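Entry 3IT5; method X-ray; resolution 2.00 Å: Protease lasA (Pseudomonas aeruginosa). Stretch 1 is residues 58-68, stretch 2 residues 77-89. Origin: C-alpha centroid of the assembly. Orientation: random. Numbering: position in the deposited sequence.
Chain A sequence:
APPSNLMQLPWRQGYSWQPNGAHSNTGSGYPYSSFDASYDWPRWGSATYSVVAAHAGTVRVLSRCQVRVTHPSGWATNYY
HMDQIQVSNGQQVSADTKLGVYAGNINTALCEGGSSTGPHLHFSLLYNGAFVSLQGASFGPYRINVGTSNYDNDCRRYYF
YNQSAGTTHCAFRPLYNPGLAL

Stretch 1 (58-68) TVRVLSRCQVR
Stretch 2 (77-89) TNYYHMDQIQVSN

Antiparallel strands are often secured by polar side chains that span the pair beside the backbone ladder, and LasA protease offers a compact example. The shortest link is from Arg 68 NE to Asn 78 OD1, 2.5 Å, with Arg 68 NH2 also donating to Asn 78 OD1 at 3.0 Å; the acceptor lies at the guanidinium edge, near its plane. The same amide uses its other end as donor, Asn 78 ND2 to Gln 66 OE1 at 3.0 Å, so one asparagine (chi1 t, chi2 75°) ties together two residues of the facing strand. Gln 66 is tt; Arg 68 has chi1 t, chi2 100° and chi3 39°.

Beneath these side chains, strands 66-68 and 77-80 run antiparallel at 170°, 4.8 Å apart at closest approach. Val 67 and Tyr 79 form the hydrogen-bonded pair: Val 67 N to Tyr 79 O is 3.0 Å and Tyr 79 N to Val 67 O 2.8 Å. Arg 68 faces Asn 78 as a non-hydrogen-bonded pair, CA to CA 4.5 Å. Both strands are extended, with phi/psi of -140/144 at Val 67 and -135/111 at Tyr 79.

A type I turn, Ser 63 to Gln 66, folds stretch 1 into a hairpin, in which Arg 60 N donates to Arg 68 O (2.9 Å). At its tip Cys 65 O accepts from Met 82 N at 2.9 Å, past left-handed His 81 (62/42). Farther out, the side chain of Asn 89 (chi1 m) supplies the acceptor for a backbone amide: Val 61 N donates to Asn 89 OD1 at 2.8 Å.

Opposite the Arg 68–Asn 78 face, apolar packing takes over. Ile 85 (chi1 m, chi2 t) brings CD1 to 3.5 Å from Val 67 CG2 and 3.8 Å from Val 61 CG1, while Val 59 CG1 meets Val 87 CG2 at 3.7 Å. All three stretch 1 valines are t.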

# COMPACT_ATOMS: atom_id res chain seq x y z
N THR A 58 -3.58 -4.93 14.53
CA THR A 58 -2.60 -5.88 15.04
C THR A 58 -1.64 -6.35 13.95
O THR A 58 -2.07 -6.69 12.84
CB THR A 58 -3.28 -7.12 15.66
OG1 THR A 58 -4.31 -6.70 16.56
CG2 THR A 58 -2.27 -8.00 16.40
N VAL A 59 -0.35 -6.38 14.28
CA VAL A 59 0.70 -6.83 13.37
C VAL A 59 0.86 -8.35 13.37
O VAL A 59 0.82 -8.99 14.43
CB VAL A 59 2.06 -6.16 13.70
CG1 VAL A 59 3.20 -6.75 12.85
CG2 VAL A 59 1.99 -4.65 13.51
N ARG A 60 1.01 -8.91 12.18
CA ARG A 60 1.55 -10.25 12.00
C ARG A 60 2.78 -10.14 11.12
O ARG A 60 2.69 -9.67 9.99
CB ARG A 60 0.51 -11.18 11.36
CG ARG A 60 1.05 -12.58 10.96
CD ARG A 60 1.26 -13.48 12.19
NE ARG A 60 1.42 -14.91 11.89
CZ ARG A 60 0.87 -15.57 10.87
NH1 ARG A 60 0.08 -14.95 9.99
NH2 ARG A 60 1.08 -16.87 10.73
N VAL A 61 3.93 -10.54 11.65
CA VAL A 61 5.13 -10.66 10.82
C VAL A 61 5.17 -12.08 10.24
O VAL A 61 5.57 -13.04 10.90
CB VAL A 61 6.44 -10.31 11.59
CG1 VAL A 61 7.66 -10.42 10.66
CG2 VAL A 61 6.35 -8.91 12.17
N LEU A 62 4.71 -12.18 8.99
CA LEU A 62 4.62 -13.46 8.27
C LEU A 62 6.00 -13.98 7.84
O LEU A 62 6.21 -15.19 7.75
CB LEU A 62 3.69 -13.33 7.06
CG LEU A 62 2.19 -13.31 7.38
CD1 LEU A 62 1.42 -12.35 6.48
CD2 LEU A 62 1.60 -14.71 7.30
N SER A 63 6.92 -13.05 7.59
CA SER A 63 8.28 -13.37 7.18
C SER A 63 9.12 -12.09 7.21
O SER A 63 8.58 -11.00 7.45
CB SER A 63 8.29 -13.96 5.77
OG SER A 63 8.01 -12.97 4.80
N ARG A 64 10.42 -12.22 6.95
CA ARG A 64 11.34 -11.07 6.89
C ARG A 64 10.93 -10.00 5.86
O ARG A 64 11.40 -8.86 5.91
CB ARG A 64 12.78 -11.54 6.62
CG ARG A 64 13.04 -12.15 5.24
CD ARG A 64 14.40 -12.84 5.16
NE ARG A 64 15.50 -11.87 5.05
CZ ARG A 64 16.18 -11.61 3.94
NH1 ARG A 64 15.90 -12.25 2.81
NH2 ARG A 64 17.15 -10.71 3.95
N CYS A 65 10.04 -10.38 4.94
CA CYS A 65 9.65 -9.50 3.85
C CYS A 65 8.13 -9.27 3.70
O CYS A 65 7.68 -8.72 2.69
CB CYS A 65 10.25 -10.01 2.54
SG CYS A 65 9.36 -11.34 1.72
N GLN A 66 7.36 -9.69 4.70
CA GLN A 66 5.90 -9.52 4.65
C GLN A 66 5.26 -9.28 6.01
O GLN A 66 5.60 -9.94 6.99
CB GLN A 66 5.22 -10.71 3.95
CG GLN A 66 3.83 -10.38 3.41
CD GLN A 66 3.17 -11.51 2.65
OE1 GLN A 66 2.48 -11.28 1.66
NE2 GLN A 66 3.37 -12.75 3.11
N VAL A 67 4.32 -8.33 6.03
CA VAL A 67 3.62 -7.87 7.23
C VAL A 67 2.14 -7.64 6.91
O VAL A 67 1.81 -7.19 5.81
CB VAL A 67 4.23 -6.54 7.77
CG1 VAL A 67 3.33 -5.88 8.82
CG2 VAL A 67 5.62 -6.76 8.35
N ARG A 68 1.27 -7.96 7.87
CA ARG A 68 -0.15 -7.66 7.78
C ARG A 68 -0.59 -6.87 9.02
O ARG A 68 -0.16 -7.16 10.13
CB ARG A 68 -0.96 -8.97 7.64
CG ARG A 68 -2.49 -8.85 7.69
CD ARG A 68 -3.17 -8.88 6.30
NE ARG A 68 -2.57 -9.84 5.37
CZ ARG A 68 -2.96 -11.10 5.18
NH1 ARG A 68 -3.99 -11.61 5.86
NH2 ARG A 68 -2.32 -11.86 4.30
N THR A 77 -4.70 -4.70 6.04
CA THR A 77 -3.81 -4.32 4.96
C THR A 77 -2.59 -5.24 4.92
O THR A 77 -2.06 -5.63 5.96
CB THR A 77 -3.39 -2.84 5.05
OG1 THR A 77 -3.02 -2.53 6.40
CG2 THR A 77 -4.53 -1.94 4.62
N ASN A 78 -2.18 -5.60 3.71
CA ASN A 78 -1.00 -6.42 3.52
C ASN A 78 0.16 -5.61 2.93
O ASN A 78 -0.06 -4.70 2.14
CB ASN A 78 -1.32 -7.62 2.63
CG ASN A 78 -0.39 -8.79 2.89
OD1 ASN A 78 -0.52 -9.49 3.90
ND2 ASN A 78 0.55 -9.01 1.98
N TYR A 79 1.38 -5.97 3.32
CA TYR A 79 2.58 -5.25 2.94
C TYR A 79 3.63 -6.27 2.52
O TYR A 79 4.14 -7.03 3.34
CB TYR A 79 3.10 -4.40 4.11
CG TYR A 79 2.06 -3.48 4.70
CD1 TYR A 79 1.10 -3.97 5.60
CD2 TYR A 79 2.02 -2.14 4.37
CE1 TYR A 79 0.13 -3.14 6.13
CE2 TYR A 79 1.06 -1.29 4.90
CZ TYR A 79 0.12 -1.80 5.78
OH TYR A 79 -0.83 -0.96 6.32
N TYR A 80 3.94 -6.30 1.22
CA TYR A 80 4.92 -7.25 0.70
C TYR A 80 6.08 -6.49 0.08
O TYR A 80 6.00 -5.28 -0.14
CB TYR A 80 4.25 -8.22 -0.30
CG TYR A 80 5.12 -9.40 -0.71
CD1 TYR A 80 5.71 -10.23 0.25
CD2 TYR A 80 5.35 -9.69 -2.05
CE1 TYR A 80 6.51 -11.32 -0.12
CE2 TYR A 80 6.15 -10.78 -2.44
CZ TYR A 80 6.72 -11.58 -1.47
OH TYR A 80 7.50 -12.64 -1.85
N HIS A 81 7.17 -7.21 -0.20
CA HIS A 81 8.45 -6.62 -0.59
C HIS A 81 9.00 -5.73 0.53
O HIS A 81 9.51 -4.64 0.28
CB HIS A 81 8.35 -5.83 -1.90
CG HIS A 81 7.74 -6.59 -3.04
ND1 HIS A 81 8.17 -7.84 -3.42
CD2 HIS A 81 6.75 -6.24 -3.90
CE1 HIS A 81 7.46 -8.25 -4.46
NE2 HIS A 81 6.60 -7.30 -4.78
N MET A 82 8.88 -6.22 1.77
CA MET A 82 9.35 -5.50 2.95
C MET A 82 10.77 -5.91 3.32
O MET A 82 11.27 -6.94 2.86
CB MET A 82 8.42 -5.75 4.14
CG MET A 82 7.02 -5.17 4.00
SD MET A 82 6.99 -3.37 4.01
CE MET A 82 7.59 -3.00 5.66
N ASP A 83 11.41 -5.10 4.15
CA ASP A 83 12.74 -5.39 4.67
C ASP A 83 12.88 -4.68 6.01
O ASP A 83 12.12 -3.76 6.31
CB ASP A 83 13.82 -4.93 3.68
CG ASP A 83 15.22 -5.43 4.04
OD1 ASP A 83 15.35 -6.43 4.78
OD2 ASP A 83 16.20 -4.81 3.57
N GLN A 84 13.84 -5.13 6.83
CA GLN A 84 14.19 -4.46 8.08
C GLN A 84 12.95 -4.22 8.95
O GLN A 84 12.72 -3.12 9.48
CB GLN A 84 14.94 -3.15 7.78
CG GLN A 84 16.21 -3.34 6.95
CD GLN A 84 16.91 -2.03 6.59
OE1 GLN A 84 16.74 -1.01 7.25
NE2 GLN A 84 17.72 -2.07 5.54
N ILE A 85 12.15 -5.28 9.10
CA ILE A 85 10.91 -5.23 9.87
C ILE A 85 11.19 -4.89 11.33
O ILE A 85 11.98 -5.55 12.01
CB ILE A 85 10.08 -6.53 9.74
CG1 ILE A 85 9.77 -6.80 8.26
CG2 ILE A 85 8.79 -6.43 10.56
CD1 ILE A 85 8.86 -7.99 8.00
N GLN A 86 10.55 -3.82 11.80
CA GLN A 86 10.79 -3.32 13.15
C GLN A 86 9.55 -3.41 14.05
O GLN A 86 9.44 -2.71 15.05
CB GLN A 86 11.35 -1.90 13.10
CG GLN A 86 10.45 -0.86 12.46
CD GLN A 86 10.95 0.55 12.70
OE1 GLN A 86 12.10 0.87 12.40
NE2 GLN A 86 10.08 1.40 13.24
N VAL A 87 8.63 -4.30 13.68
CA VAL A 87 7.46 -4.60 14.51
C VAL A 87 7.39 -6.11 14.78
O VAL A 87 8.06 -6.89 14.10
CB VAL A 87 6.13 -4.06 13.90
CG1 VAL A 87 6.02 -2.54 14.11
CG2 VAL A 87 6.02 -4.42 12.42
N SER A 88 6.58 -6.50 15.77
CA SER A 88 6.50 -7.90 16.20
C SER A 88 5.10 -8.49 16.10
O SER A 88 4.12 -7.75 15.97
CB SER A 88 7.00 -8.04 17.65
OG SER A 88 8.29 -7.48 17.80
N ASN A 89 5.02 -9.81 16.17
CA ASN A 89 3.75 -10.53 16.25
C ASN A 89 2.96 -10.09 17.48
O ASN A 89 3.48 -10.10 18.59
CB ASN A 89 3.99 -12.04 16.30
CG ASN A 89 4.42 -12.62 14.96
OD1 ASN A 89 3.89 -12.24 13.91
ND2 ASN A 89 5.37 -13.54 15.00
O HOH W 1 13.06 -7.91 8.46